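Local coordinates for protein dihydropteroate synthase (Anaplasma phagocytophilum, PDB 6UCZ) that probably catalyses the condensation of a dihydropterin pyrophosphate with p-aminobenzoate in folate synthesis, and binds pterin-6-yl-methyl-monophosphate in its barrel, at residues A[116-121]-A[144-149]; A[129-134]-A[270-275]; A[133-138]-A[160-165]; A[168-171]-A[175-178]. All coordinates share one frame; numbering follows the deposited sequence.

Contact 1: A[116-121]-A[144-149]; sequences RNAKTA and PAIAAA
Ala-118 and Ile-146 bring the first turn of helix 118-127 up to the short helix 143-148, their CA atoms 6.5 Å apart at the nearest point of the two backbones. Such a close approach is possible because small residues line one of the two surfaces. Ile-146 points at the other helix and reaches it with both branches of its beta carbon. With chi1 at -70°, CG1 lies anti to its own carbonyl carbon and CG2 anti to the backbone N, so the two branches reach two positions nearly a turn apart on helix 118-127. Ile-146 CG1 rests alongside the methyl of Ala-118, 3.9 Å from CB, and also touches the carbonyl, 3.8 Å from Ala-118 O. Nearly one turn on, Ile-146 CG2 meets Ala-121 CB at 4.2 Å. The two alanines lie on the same side of the helix, so CG1 and CG2 of Ile-146 each find one methyl. Beyond them, Ile-146 also touches Glu-122 and Leu-125 of the same helix. The start of helix 118-127 is tied to the intervening chain as well, since Ala-118 N is hydrogen-bonded to Asp-140 OD2. Across the contact itself everything that touches is carbon against carbon or against one carbonyl oxygen, which implies van der Waals and probably hydrophobic cohesion without directional bonds.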
loop_
_atom_site.group_PDB
_atom_site.type_symbol
_atom_site.label_atom_id
_atom_site.label_comp_id
_atom_site.label_asym_id
_atom_site.label_seq_id
_atom_site.Cartn_x
_atom_site.Cartn_y
_atom_site.Cartn_z
ATOM N N ARG A 116 -5.784 7.860 5.039
ATOM C CA ARG A 116 -7.202 7.757 4.742
ATOM C C ARG A 116 -7.893 9.118 4.657
ATOM O O ARG A 116 -9.082 9.164 4.335
ATOM C CB ARG A 116 -7.891 6.884 5.795
ATOM C CG ARG A 116 -8.153 7.592 7.112
ATOM C CD ARG A 116 -8.709 6.624 8.121
ATOM N NE ARG A 116 -7.661 5.710 8.562
ATOM C CZ ARG A 116 -7.723 4.963 9.659
ATOM N NH1 ARG A 116 -8.787 5.026 10.452
ATOM N NH2 ARG A 116 -6.711 4.159 9.965
ATOM N N ASN A 117 -7.178 10.220 4.906
ATOM C CA ASN A 117 -7.768 11.562 5.024
ATOM C C ASN A 117 -7.470 12.399 3.785
ATOM O O ASN A 117 -6.300 12.615 3.445
ATOM C CB ASN A 117 -7.232 12.286 6.259
ATOM C CG ASN A 117 -7.603 11.595 7.552
ATOM O OD1 ASN A 117 -8.756 11.245 7.758
ATOM N ND2 ASN A 117 -6.629 11.399 8.432
ATOM N N ALA A 118 -8.525 12.919 3.147
ATOM C CA ALA A 118 -8.343 13.693 1.921
ATOM C C ALA A 118 -7.500 14.946 2.155
ATOM O O ALA A 118 -6.686 15.318 1.304
ATOM C CB ALA A 118 -9.703 14.072 1.330
ATOM N N LYS A 119 -7.675 15.609 3.302
ATOM C CA LYS A 119 -6.901 16.818 3.581
ATOM C C LYS A 119 -5.412 16.519 3.657
ATOM O O LYS A 119 -4.589 17.290 3.151
ATOM C CB LYS A 119 -7.368 17.458 4.886
ATOM C CG LYS A 119 -6.686 18.789 5.218
ATOM C CD LYS A 119 -6.670 19.769 4.051
ATOM C CE LYS A 119 -7.959 20.561 3.957
ATOM N NZ LYS A 119 -7.735 21.871 3.278
ATOM N N THR A 120 -5.048 15.404 4.286
ATOM C CA THR A 120 -3.640 15.033 4.334
ATOM C C THR A 120 -3.108 14.741 2.939
ATOM O O THR A 120 -2.010 15.185 2.583
ATOM C CB THR A 120 -3.450 13.840 5.268
ATOM O OG1 THR A 120 -3.625 14.283 6.624
ATOM C CG2 THR A 120 -2.062 13.213 5.087
ATOM N N ALA A 121 -3.886 14.026 2.121
ATOM C CA ALA A 121 -3.464 13.785 0.746
ATOM C C ALA A 121 -3.287 15.096 -0.000
ATOM O O ALA A 121 -2.308 15.270 -0.732
ATOM C CB ALA A 121 -4.469 12.889 0.025
ATOM N N PRO A 144 -11.929 11.488 -3.799
ATOM C CA PRO A 144 -11.946 11.571 -5.274
ATOM C C PRO A 144 -11.691 12.967 -5.823
ATOM O O PRO A 144 -10.981 13.114 -6.826
ATOM C CB PRO A 144 -13.350 11.067 -5.629
ATOM C CG PRO A 144 -13.701 10.149 -4.497
ATOM C CD PRO A 144 -13.139 10.820 -3.284
ATOM N N ALA A 145 -12.247 14.001 -5.193
ATOM C CA ALA A 145 -12.018 15.358 -5.673
ATOM C C ALA A 145 -10.544 15.729 -5.565
ATOM O O ALA A 145 -9.987 16.354 -6.474
ATOM C CB ALA A 145 -12.890 16.347 -4.891
ATOM N N ILE A 146 -9.888 15.320 -4.475
ATOM C CA ILE A 146 -8.464 15.604 -4.297
ATOM C C ILE A 146 -7.631 14.899 -5.363
ATOM O O ILE A 146 -6.733 15.495 -5.966
ATOM C CB ILE A 146 -8.007 15.200 -2.883
ATOM C CG1 ILE A 146 -8.600 16.141 -1.841
ATOM C CG2 ILE A 146 -6.489 15.222 -2.792
ATOM C CD1 ILE A 146 -8.521 17.582 -2.247
ATOM N N ALA A 147 -7.900 13.611 -5.601
ATOM C CA ALA A 147 -7.127 12.886 -6.605
ATOM C C ALA A 147 -7.339 13.473 -7.994
ATOM O O ALA A 147 -6.379 13.642 -8.758
ATOM C CB ALA A 147 -7.501 11.402 -6.588
ATOM N N ALA A 148 -8.587 13.813 -8.329
ATOM C CA ALA A 148 -8.871 14.322 -9.663
ATOM C C ALA A 148 -8.240 15.687 -9.882
ATOM O O ALA A 148 -7.640 15.929 -10.935
ATOM C CB ALA A 148 -10.381 14.406 -9.890
ATOM N N ALA A 149 -8.291 16.561 -8.874
ATOM C CA ALA A 149 -7.761 17.909 -9.026
ATOM C C ALA A 149 -6.248 17.961 -8.906
ATOM O O ALA A 149 -5.670 19.049 -8.985
ATOM C CB ALA A 149 -8.383 18.847 -7.988
#

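Contact 2: A[129-134]-A[270-275]; sequences VDYIND and VDFLRV. With PMM (pterin-6-yl-methyl-monophosphate), chain C.
In the interior of the (beta/alpha)8 barrel, where this family binds its pterin, Tyr-131 and Asn-133 of strand 131-134 face Phe-272 and Arg-274 of strand 272-275. The CA atoms of Asn-133 and Arg-274 stay 10.4 Å apart, so side chains, together with the bound ligand, span the gap. Farther from the ligand, at the N-terminal ends of the two strands, the aromatics come from opposite directions: Tyr-131 OH arrives at the edge of the Phe-272 ring, 3.4 Å from CE2, with the ring planes at 81°. That hydroxyl is also hydrogen-bonded to Glu-110. At the ligand level, Asn-133 CG is anti to the backbone N (chi1 174°), and its amide presents both an acceptor and a donor to the pterin. Asn-133 OD1 takes a nearly straight bond (176°) from PMM N2 at 2.8 Å, while Asn-133 ND2 gives one to PMM N1 at 3.2 Å. Arg-274 extends from CG to NE and lays its guanidinium over the pterin, with PMM N8 3.3 Å above the guanidinium plane. Arg-274 NH1 donates to PMM O3P at 3.3 Å; NH2 reaches the same oxygen weakly. Asp-71 accepts from both Arg-274 NE and Asn-133 ND2, and Asp-114 pairs with NH2, which probably holds the guanidinium flat against the ligand. Strand 110-115 flanks strand 131-134, strand 31-37 flanks strand 272-275, and helix 143-148 packs behind Ile-132.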
loop_
_atom_site.group_PDB
_atom_site.type_symbol
_atom_site.label_atom_id
_atom_site.label_comp_id
_atom_site.label_asym_id
_atom_site.label_seq_id
_atom_site.Cartn_x
_atom_site.Cartn_y
_atom_site.Cartn_z
ATOM N N VAL A 129 4.147 15.032 -3.584
ATOM C CA VAL A 129 4.136 13.567 -3.643
ATOM C C VAL A 129 3.510 13.106 -4.956
ATOM O O VAL A 129 2.802 13.846 -5.648
ATOM C CB VAL A 129 3.439 12.900 -2.438
ATOM C CG1 VAL A 129 4.082 13.324 -1.132
ATOM C CG2 VAL A 129 1.926 13.147 -2.431
ATOM N N ASP A 130 3.823 11.865 -5.317
ATOM C CA ASP A 130 3.446 11.273 -6.593
ATOM C C ASP A 130 2.239 10.356 -6.507
ATOM O O ASP A 130 1.555 10.166 -7.517
ATOM C CB ASP A 130 4.632 10.484 -7.161
ATOM C CG ASP A 130 5.868 11.347 -7.316
ATOM O OD1 ASP A 130 5.933 12.076 -8.320
ATOM O OD2 ASP A 130 6.741 11.329 -6.424
ATOM N N TYR A 131 1.975 9.771 -5.344
ATOM C CA TYR A 131 0.866 8.844 -5.169
ATOM C C TYR A 131 0.081 9.212 -3.927
ATOM O O TYR A 131 0.667 9.605 -2.914
ATOM C CB TYR A 131 1.322 7.370 -4.978
ATOM C CG TYR A 131 2.170 6.752 -6.063
ATOM C CD1 TYR A 131 3.526 7.030 -6.166
ATOM C CD2 TYR A 131 1.620 5.825 -6.935
ATOM C CE1 TYR A 131 4.306 6.436 -7.158
ATOM C CE2 TYR A 131 2.375 5.229 -7.913
ATOM C CZ TYR A 131 3.718 5.528 -8.023
ATOM O OH TYR A 131 4.446 4.918 -9.012
ATOM N N ILE A 132 -1.238 9.046 -3.998
ATOM C CA ILE A 132 -2.050 8.844 -2.804
ATOM C C ILE A 132 -2.187 7.344 -2.581
ATOM O O ILE A 132 -2.709 6.622 -3.440
ATOM C CB ILE A 132 -3.440 9.479 -2.930
ATOM C CG1 ILE A 132 -3.372 10.949 -3.343
ATOM C CG2 ILE A 132 -4.196 9.328 -1.599
ATOM C CD1 ILE A 132 -4.741 11.518 -3.644
ATOM N N ASN A 133 -1.712 6.861 -1.448
ATOM C CA ASN A 133 -1.971 5.478 -1.056
ATOM C C ASN A 133 -3.187 5.542 -0.135
ATOM O O ASN A 133 -3.063 5.631 1.085
ATOM C CB ASN A 133 -0.750 4.852 -0.396
ATOM C CG ASN A 133 -1.035 3.478 0.157
ATOM O OD1 ASN A 133 -2.044 2.848 -0.184
ATOM N ND2 ASN A 133 -0.169 3.019 1.047
ATOM N N ASP A 134 -4.378 5.524 -0.737
ATOM C CA ASP A 134 -5.621 5.729 0.014
ATOM C C ASP A 134 -5.987 4.423 0.684
ATOM O O ASP A 134 -6.811 3.648 0.185
ATOM C CB ASP A 134 -6.752 6.212 -0.887
ATOM C CG ASP A 134 -8.071 6.391 -0.127
ATOM O OD1 ASP A 134 -8.063 6.398 1.124
ATOM O OD2 ASP A 134 -9.119 6.522 -0.790
ATOM N N VAL A 270 2.472 -8.500 -10.438
ATOM C CA VAL A 270 1.926 -7.507 -9.521
ATOM C C VAL A 270 2.731 -6.225 -9.666
ATOM O O VAL A 270 3.966 -6.251 -9.703
ATOM C CB VAL A 270 1.933 -8.033 -8.077
ATOM C CG1 VAL A 270 1.559 -6.902 -7.110
ATOM C CG2 VAL A 270 0.960 -9.211 -7.949
ATOM N N ASP A 271 2.032 -5.092 -9.779
ATOM C CA ASP A 271 2.710 -3.877 -10.222
ATOM C C ASP A 271 3.450 -3.177 -9.092
ATOM O O ASP A 271 4.471 -2.526 -9.339
ATOM C CB ASP A 271 1.703 -2.936 -10.878
ATOM C CG ASP A 271 0.907 -3.619 -11.979
ATOM O OD1 ASP A 271 0.067 -4.486 -11.646
ATOM O OD2 ASP A 271 1.115 -3.293 -13.170
ATOM N N PHE A 272 2.975 -3.314 -7.856
ATOM C CA PHE A 272 3.605 -2.660 -6.715
ATOM C C PHE A 272 3.645 -3.628 -5.545
ATOM O O PHE A 272 2.626 -4.249 -5.226
ATOM C CB PHE A 272 2.836 -1.392 -6.296
ATOM C CG PHE A 272 2.763 -0.331 -7.363
ATOM C CD1 PHE A 272 1.743 -0.331 -8.299
ATOM C CD2 PHE A 272 3.710 0.669 -7.418
ATOM C CE1 PHE A 272 1.678 0.650 -9.272
ATOM C CE2 PHE A 272 3.654 1.652 -8.387
ATOM C CZ PHE A 272 2.639 1.641 -9.319
ATOM N N LEU A 273 4.788 -3.700 -4.863
ATOM C CA LEU A 273 4.908 -4.456 -3.618
ATOM C C LEU A 273 5.269 -3.490 -2.500
ATOM O O LEU A 273 6.286 -2.799 -2.583
ATOM C CB LEU A 273 5.969 -5.556 -3.725
ATOM C CG LEU A 273 5.714 -6.655 -4.744
ATOM C CD1 LEU A 273 6.857 -7.676 -4.707
ATOM C CD2 LEU A 273 4.363 -7.326 -4.436
ATOM N N ARG A 274 4.437 -3.444 -1.460
ATOM C CA ARG A 274 4.633 -2.545 -0.329
ATOM C C ARG A 274 5.324 -3.333 0.777
ATOM O O ARG A 274 4.725 -4.246 1.365
ATOM C CB ARG A 274 3.281 -1.975 0.114
ATOM C CG ARG A 274 3.350 -0.916 1.186
ATOM C CD ARG A 274 1.932 -0.422 1.607
ATOM N NE ARG A 274 2.061 0.563 2.678
ATOM C CZ ARG A 274 2.167 0.259 3.970
ATOM N NH1 ARG A 274 2.131 -1.011 4.365
ATOM N NH2 ARG A 274 2.309 1.222 4.868
ATOM N N VAL A 275 6.592 -3.010 1.039
ATOM C CA VAL A 275 7.470 -3.894 1.794
ATOM C C VAL A 275 8.305 -3.090 2.775
ATOM O O VAL A 275 8.576 -1.900 2.571
ATOM C CB VAL A 275 8.405 -4.708 0.858
ATOM C CG1 VAL A 275 7.597 -5.658 -0.003
ATOM C CG2 VAL A 275 9.273 -3.749 -0.002
HETATM N N5 PMM C . -1.013 -2.153 4.908
HETATM C C6 PMM C . -0.797 -1.290 5.906
HETATM C C7 PMM C . -0.811 0.075 5.684
HETATM N N8 PMM C . -1.048 0.640 4.495
HETATM N N1 PMM C . -1.486 0.355 2.275
HETATM C C2 PMM C . -1.721 -0.448 1.243
HETATM N N2 PMM C . -1.976 0.074 0.039
HETATM N N3 PMM C . -1.732 -1.813 1.346
HETATM C C4 PMM C . -1.521 -2.520 2.508
HETATM O O4 PMM C . -1.574 -3.749 2.525
HETATM C C4A PMM C . -1.258 -1.663 3.683
HETATM C C8A PMM C . -1.262 -0.232 3.503
HETATM C C9 PMM C . -0.601 -1.897 7.273
HETATM O O10 PMM C . 0.683 -2.554 7.321
HETATM P PA PMM C . 1.926 -1.966 8.173
HETATM O O1P PMM C . 2.982 -3.082 8.118
HETATM O O2P PMM C . 1.475 -1.851 9.623
HETATM O O3P PMM C . 2.387 -0.673 7.588
#

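Contact 3: A[133-138]-A[160-165]; sequences NDQGGL and FGLPVS. With PMM (pterin-6-yl-methyl-monophosphate), chain C.
Leu-162 makes the tight part of this contact with a single methyl. Its CD1 sits against the turn that follows strand 131-134, 3.6 Å from Gln-135 O, and packs on the backbone at Gly-136 CA, 3.9 Å away. The turn is type I, closed from Gly-137 N to Asp-134 O at 2.9 Å. Asp-134 stiffens it from within: OD2 accepts from Leu-138 N on its syn side, 31° out of the carboxylate plane, and Gly-137 has the positive phi that glycine readily adopts.

The other branch of Leu-162 is looser, with CD2 4.3 Å from Gln-135 OE1, and from Leu-162 onward the loop 160-165 turns away through a cis peptide into Pro-163, its residues partly exposed. The Gln-135 side chain, extended beyond CG, passes between Leu-162 and the ligand, with Gln-135 NE2 3.5 Å from PMM N8 and hydrogen-bonded to Asp-114. Phe-210 touches both Gln-135 and Leu-162. Chemically the contact is one-sided: an apolar methyl buries Gln-135 O, a carbonyl with no polar partner in the model, so the contact rests on packing, while the turn's own bonds hold its shape.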
loop_
_atom_site.group_PDB
_atom_site.type_symbol
_atom_site.label_atom_id
_atom_site.label_comp_id
_atom_site.label_asym_id
_atom_site.label_seq_id
_atom_site.Cartn_x
_atom_site.Cartn_y
_atom_site.Cartn_z
ATOM N N ASN A 133 -1.712 6.861 -1.448
ATOM C CA ASN A 133 -1.971 5.478 -1.056
ATOM C C ASN A 133 -3.187 5.542 -0.135
ATOM O O ASN A 133 -3.063 5.631 1.085
ATOM C CB ASN A 133 -0.750 4.852 -0.396
ATOM C CG ASN A 133 -1.035 3.478 0.157
ATOM O OD1 ASN A 133 -2.044 2.848 -0.184
ATOM N ND2 ASN A 133 -0.169 3.019 1.047
ATOM N N ASP A 134 -4.378 5.524 -0.737
ATOM C CA ASP A 134 -5.621 5.729 0.014
ATOM C C ASP A 134 -5.987 4.423 0.684
ATOM O O ASP A 134 -6.811 3.648 0.185
ATOM C CB ASP A 134 -6.752 6.212 -0.887
ATOM C CG ASP A 134 -8.071 6.391 -0.127
ATOM O OD1 ASP A 134 -8.063 6.398 1.124
ATOM O OD2 ASP A 134 -9.119 6.522 -0.790
ATOM N N GLN A 135 -5.417 4.218 1.875
ATOM C CA GLN A 135 -5.687 3.004 2.635
ATOM C C GLN A 135 -7.148 2.922 3.075
ATOM O O GLN A 135 -7.631 1.835 3.397
ATOM C CB GLN A 135 -4.770 2.996 3.853
ATOM C CG GLN A 135 -4.816 1.757 4.693
ATOM C CD GLN A 135 -4.137 1.951 6.030
ATOM O OE1 GLN A 135 -4.470 1.271 7.004
ATOM N NE2 GLN A 135 -3.183 2.891 6.092
ATOM N N GLY A 136 -7.879 4.037 3.026
ATOM C CA GLY A 136 -9.290 4.004 3.335
ATOM C C GLY A 136 -10.176 3.649 2.174
ATOM O O GLY A 136 -11.369 3.397 2.379
ATOM N N GLY A 137 -9.629 3.613 0.957
ATOM C CA GLY A 137 -10.432 3.281 -0.205
ATOM C C GLY A 137 -11.650 4.180 -0.356
ATOM O O GLY A 137 -12.781 3.695 -0.437
ATOM N N LEU A 138 -11.426 5.493 -0.368
ATOM C CA LEU A 138 -12.488 6.495 -0.467
ATOM C C LEU A 138 -13.406 6.464 0.754
ATOM O O LEU A 138 -14.598 6.754 0.663
ATOM C CB LEU A 138 -13.300 6.328 -1.755
ATOM C CG LEU A 138 -12.503 6.093 -3.037
ATOM C CD1 LEU A 138 -13.441 6.125 -4.241
ATOM C CD2 LEU A 138 -11.356 7.094 -3.184
ATOM N N PHE A 160 -12.499 -4.078 5.705
ATOM C CA PHE A 160 -13.778 -4.241 6.409
ATOM C C PHE A 160 -13.936 -3.210 7.519
ATOM O O PHE A 160 -14.401 -3.519 8.623
ATOM C CB PHE A 160 -13.870 -5.660 6.972
ATOM C CG PHE A 160 -13.964 -6.726 5.919
ATOM C CD1 PHE A 160 -15.157 -6.983 5.276
ATOM C CD2 PHE A 160 -12.818 -7.389 5.489
ATOM C CE1 PHE A 160 -15.241 -7.948 4.298
ATOM C CE2 PHE A 160 -12.886 -8.354 4.498
ATOM C CZ PHE A 160 -14.096 -8.639 3.898
ATOM N N GLY A 161 -13.538 -1.979 7.252
ATOM C CA GLY A 161 -13.576 -0.889 8.202
ATOM C C GLY A 161 -12.224 -0.676 8.864
ATOM O O GLY A 161 -11.449 -1.613 9.091
ATOM N N LEU A 162 -11.934 0.582 9.183
ATOM C CA LEU A 162 -10.716 0.957 9.864
ATOM C C LEU A 162 -11.046 1.693 11.156
ATOM O O LEU A 162 -11.906 2.582 11.160
ATOM C CB LEU A 162 -9.831 1.836 8.991
ATOM C CG LEU A 162 -9.404 1.290 7.638
ATOM C CD1 LEU A 162 -8.662 2.380 6.843
ATOM C CD2 LEU A 162 -8.518 0.019 7.754
ATOM N N PRO A 163 -10.384 1.352 12.273
ATOM C CA PRO A 163 -9.348 0.326 12.414
ATOM C C PRO A 163 -9.889 -1.079 12.225
ATOM O O PRO A 163 -11.117 -1.272 12.200
ATOM C CB PRO A 163 -8.862 0.505 13.856
ATOM C CG PRO A 163 -9.371 1.820 14.293
ATOM C CD PRO A 163 -10.639 2.036 13.545
ATOM N N VAL A 164 -8.996 -2.068 12.196
ATOM C CA VAL A 164 -9.442 -3.438 12.023
ATOM C C VAL A 164 -10.022 -3.939 13.343
ATOM O O VAL A 164 -9.792 -3.378 14.417
ATOM C CB VAL A 164 -8.291 -4.342 11.540
ATOM C CG1 VAL A 164 -7.657 -3.794 10.268
ATOM C CG2 VAL A 164 -7.255 -4.505 12.629
ATOM N N SER A 165 -10.838 -4.979 13.249
ATOM C CA SER A 165 -11.542 -5.495 14.411
ATOM C C SER A 165 -11.883 -6.954 14.147
ATOM O O SER A 165 -12.265 -7.308 13.028
ATOM C CB SER A 165 -12.813 -4.689 14.695
ATOM O OG SER A 165 -13.499 -5.228 15.802
HETATM N N5 PMM C . -1.013 -2.153 4.908
HETATM C C6 PMM C . -0.797 -1.290 5.906
HETATM C C7 PMM C . -0.811 0.075 5.684
HETATM N N8 PMM C . -1.048 0.640 4.495
HETATM N N1 PMM C . -1.486 0.355 2.275
HETATM C C2 PMM C . -1.721 -0.448 1.243
HETATM N N2 PMM C . -1.976 0.074 0.039
HETATM N N3 PMM C . -1.732 -1.813 1.346
HETATM C C4 PMM C . -1.521 -2.520 2.508
HETATM O O4 PMM C . -1.574 -3.749 2.525
HETATM C C4A PMM C . -1.258 -1.663 3.683
HETATM C C8A PMM C . -1.262 -0.232 3.503
HETATM C C9 PMM C . -0.601 -1.897 7.273
HETATM O O10 PMM C . 0.683 -2.554 7.321
HETATM P PA PMM C . 1.926 -1.966 8.173
HETATM O O1P PMM C . 2.982 -3.082 8.118
HETATM O O2P PMM C . 1.475 -1.851 9.623
HETATM O O3P PMM C . 2.387 -0.673 7.588
#

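Contact 4: A[168-171]-A[175-178]; sequences RSYV and EQLL
Tyr-170 lays one face of its ring on Leu-177, and the two side chains slide past each other in opposite directions. Leu-177 CB stands almost over the ring centre, 3.5 Å from the centroid and only 12° off the normal, a clear CH-pi contact. Because the leucine continues back towards the root of the tyrosine, its CD1 comes over the near end of the ring, 3.6 Å from Tyr-170 CG, while CA and the backbone N of Leu-177 lie near the phenol end. The tyrosine reaches this position with CG anti to its backbone N (chi1 178°), which carries the ring out from the loop onto the side of Leu-177, its hydroxyl towards the N-terminal end of the helix. A broad flat ring and a branched aliphatic chain suit one another here, since the leucine's CB and CD1 cover the centre and the CG end of one face.

The hydroxyl does different work. The Tyr-170 and Gln-176 side chains cross at about a right angle, the amide plane 89° from the ring plane. Gln-176 passes the hydroxyl with CB nearest, 3.4 Å from Tyr-170 OH, its CG, CD and OE1 close behind. Tyr-170 OH also comes within 3.4 Å of Leu-177 N, but at a poor angle; its hydrogen bond goes to Gln-173 O, just before the helix. The Gln-176 amide is engaged with Glu-180 on the next turn. Phe-160 touches both Tyr-170 and Leu-177, and Tyr-216 of helix 214-222 meets the Tyr-170 ring edge-to-face, so the loop after strand 153-157 is packed between the opening turns of helices 174-194 and 214-222.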
loop_
_atom_site.group_PDB
_atom_site.type_symbol
_atom_site.label_atom_id
_atom_site.label_comp_id
_atom_site.label_asym_id
_atom_site.label_seq_id
_atom_site.Cartn_x
_atom_site.Cartn_y
_atom_site.Cartn_z
ATOM N N ARG A 168 -15.173 -7.555 12.667
ATOM C CA ARG A 168 -15.358 -7.240 11.249
ATOM C C ARG A 168 -14.351 -8.061 10.455
ATOM O O ARG A 168 -13.307 -7.556 10.037
ATOM C CB ARG A 168 -15.234 -5.731 10.984
ATOM C CG ARG A 168 -16.379 -4.952 11.646
ATOM C CD ARG A 168 -16.300 -3.471 11.346
ATOM N NE ARG A 168 -15.581 -2.738 12.382
ATOM C CZ ARG A 168 -14.298 -2.393 12.316
ATOM N NH1 ARG A 168 -13.559 -2.718 11.248
ATOM N NH2 ARG A 168 -13.753 -1.721 13.323
ATOM N N SER A 169 -14.665 -9.336 10.267
ATOM C CA SER A 169 -13.750 -10.285 9.639
ATOM C C SER A 169 -14.547 -11.223 8.742
ATOM O O SER A 169 -15.637 -11.670 9.113
ATOM C CB SER A 169 -12.982 -11.076 10.707
ATOM O OG SER A 169 -12.070 -11.986 10.124
ATOM N N TYR A 170 -13.978 -11.576 7.597
ATOM C CA TYR A 170 -14.708 -12.369 6.618
ATOM C C TYR A 170 -14.748 -13.827 7.046
ATOM O O TYR A 170 -13.750 -14.382 7.508
ATOM C CB TYR A 170 -14.059 -12.283 5.224
ATOM C CG TYR A 170 -14.795 -13.148 4.214
ATOM C CD1 TYR A 170 -15.915 -12.659 3.546
ATOM C CD2 TYR A 170 -14.405 -14.475 3.966
ATOM C CE1 TYR A 170 -16.620 -13.441 2.649
ATOM C CE2 TYR A 170 -15.109 -15.272 3.069
ATOM C CZ TYR A 170 -16.221 -14.741 2.415
ATOM O OH TYR A 170 -16.944 -15.496 1.523
ATOM N N VAL A 171 -15.919 -14.436 6.880
ATOM C CA VAL A 171 -16.167 -15.853 7.109
ATOM C C VAL A 171 -16.963 -16.366 5.916
ATOM O O VAL A 171 -17.806 -15.646 5.373
ATOM C CB VAL A 171 -16.938 -16.109 8.429
ATOM C CG1 VAL A 171 -16.153 -15.602 9.631
ATOM C CG2 VAL A 171 -18.289 -15.449 8.387
ATOM N N GLU A 175 -13.603 -17.997 -2.467
ATOM C CA GLU A 175 -13.912 -17.411 -3.768
ATOM C C GLU A 175 -14.899 -16.249 -3.631
ATOM O O GLU A 175 -14.761 -15.221 -4.306
ATOM C CB GLU A 175 -14.471 -18.477 -4.710
ATOM C CG GLU A 175 -14.744 -17.973 -6.123
ATOM C CD GLU A 175 -15.410 -19.017 -7.003
ATOM O OE1 GLU A 175 -15.871 -20.046 -6.466
ATOM O OE2 GLU A 175 -15.475 -18.807 -8.232
ATOM N N GLN A 176 -15.907 -16.396 -2.766
ATOM C CA GLN A 176 -16.868 -15.314 -2.589
ATOM C C GLN A 176 -16.206 -14.078 -1.988
ATOM O O GLN A 176 -16.570 -12.951 -2.348
ATOM C CB GLN A 176 -18.039 -15.779 -1.716
ATOM C CG GLN A 176 -19.076 -14.685 -1.439
ATOM C CD GLN A 176 -20.017 -15.046 -0.302
ATOM O OE1 GLN A 176 -20.181 -16.220 0.035
ATOM N NE2 GLN A 176 -20.637 -14.034 0.301
ATOM N N LEU A 177 -15.218 -14.258 -1.103
ATOM C CA LEU A 177 -14.468 -13.109 -0.598
ATOM C C LEU A 177 -13.774 -12.350 -1.727
ATOM O O LEU A 177 -13.790 -11.111 -1.758
ATOM C CB LEU A 177 -13.442 -13.548 0.447
ATOM C CG LEU A 177 -12.435 -12.450 0.830
ATOM C CD1 LEU A 177 -13.106 -11.282 1.571
ATOM C CD2 LEU A 177 -11.328 -13.019 1.689
ATOM N N LEU A 178 -13.140 -13.074 -2.652
ATOM C CA LEU A 178 -12.446 -12.409 -3.750
ATOM C C LEU A 178 -13.431 -11.663 -4.642
ATOM O O LEU A 178 -13.145 -10.549 -5.095
ATOM C CB LEU A 178 -11.656 -13.430 -4.566
ATOM C CG LEU A 178 -10.732 -12.896 -5.669
ATOM C CD1 LEU A 178 -9.931 -11.706 -5.191
ATOM C CD2 LEU A 178 -9.795 -14.001 -6.115
#

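In the fold
From the N terminus, contact 1 comes first: it joins the helices before and after strand 131-134, closing a short loop around that strand. Contacts 2 and 3 both start from this strand, so each crosses contact 1. Contact 3 spans only to the loop after strand 153-157, whereas contact 2 reaches the eighth strand, 272-275, and so encloses contact 4, a local closure between that same loop and helix 174-194. Contacts 3 and 4 follow in series and are tied by Arg-168, bonded to the carbonyls of Phe-160 and Pro-163. Ile-132 packs on Ala-121 and Ile-146, linking the outer helical layer to the ligand-filled barrel interior.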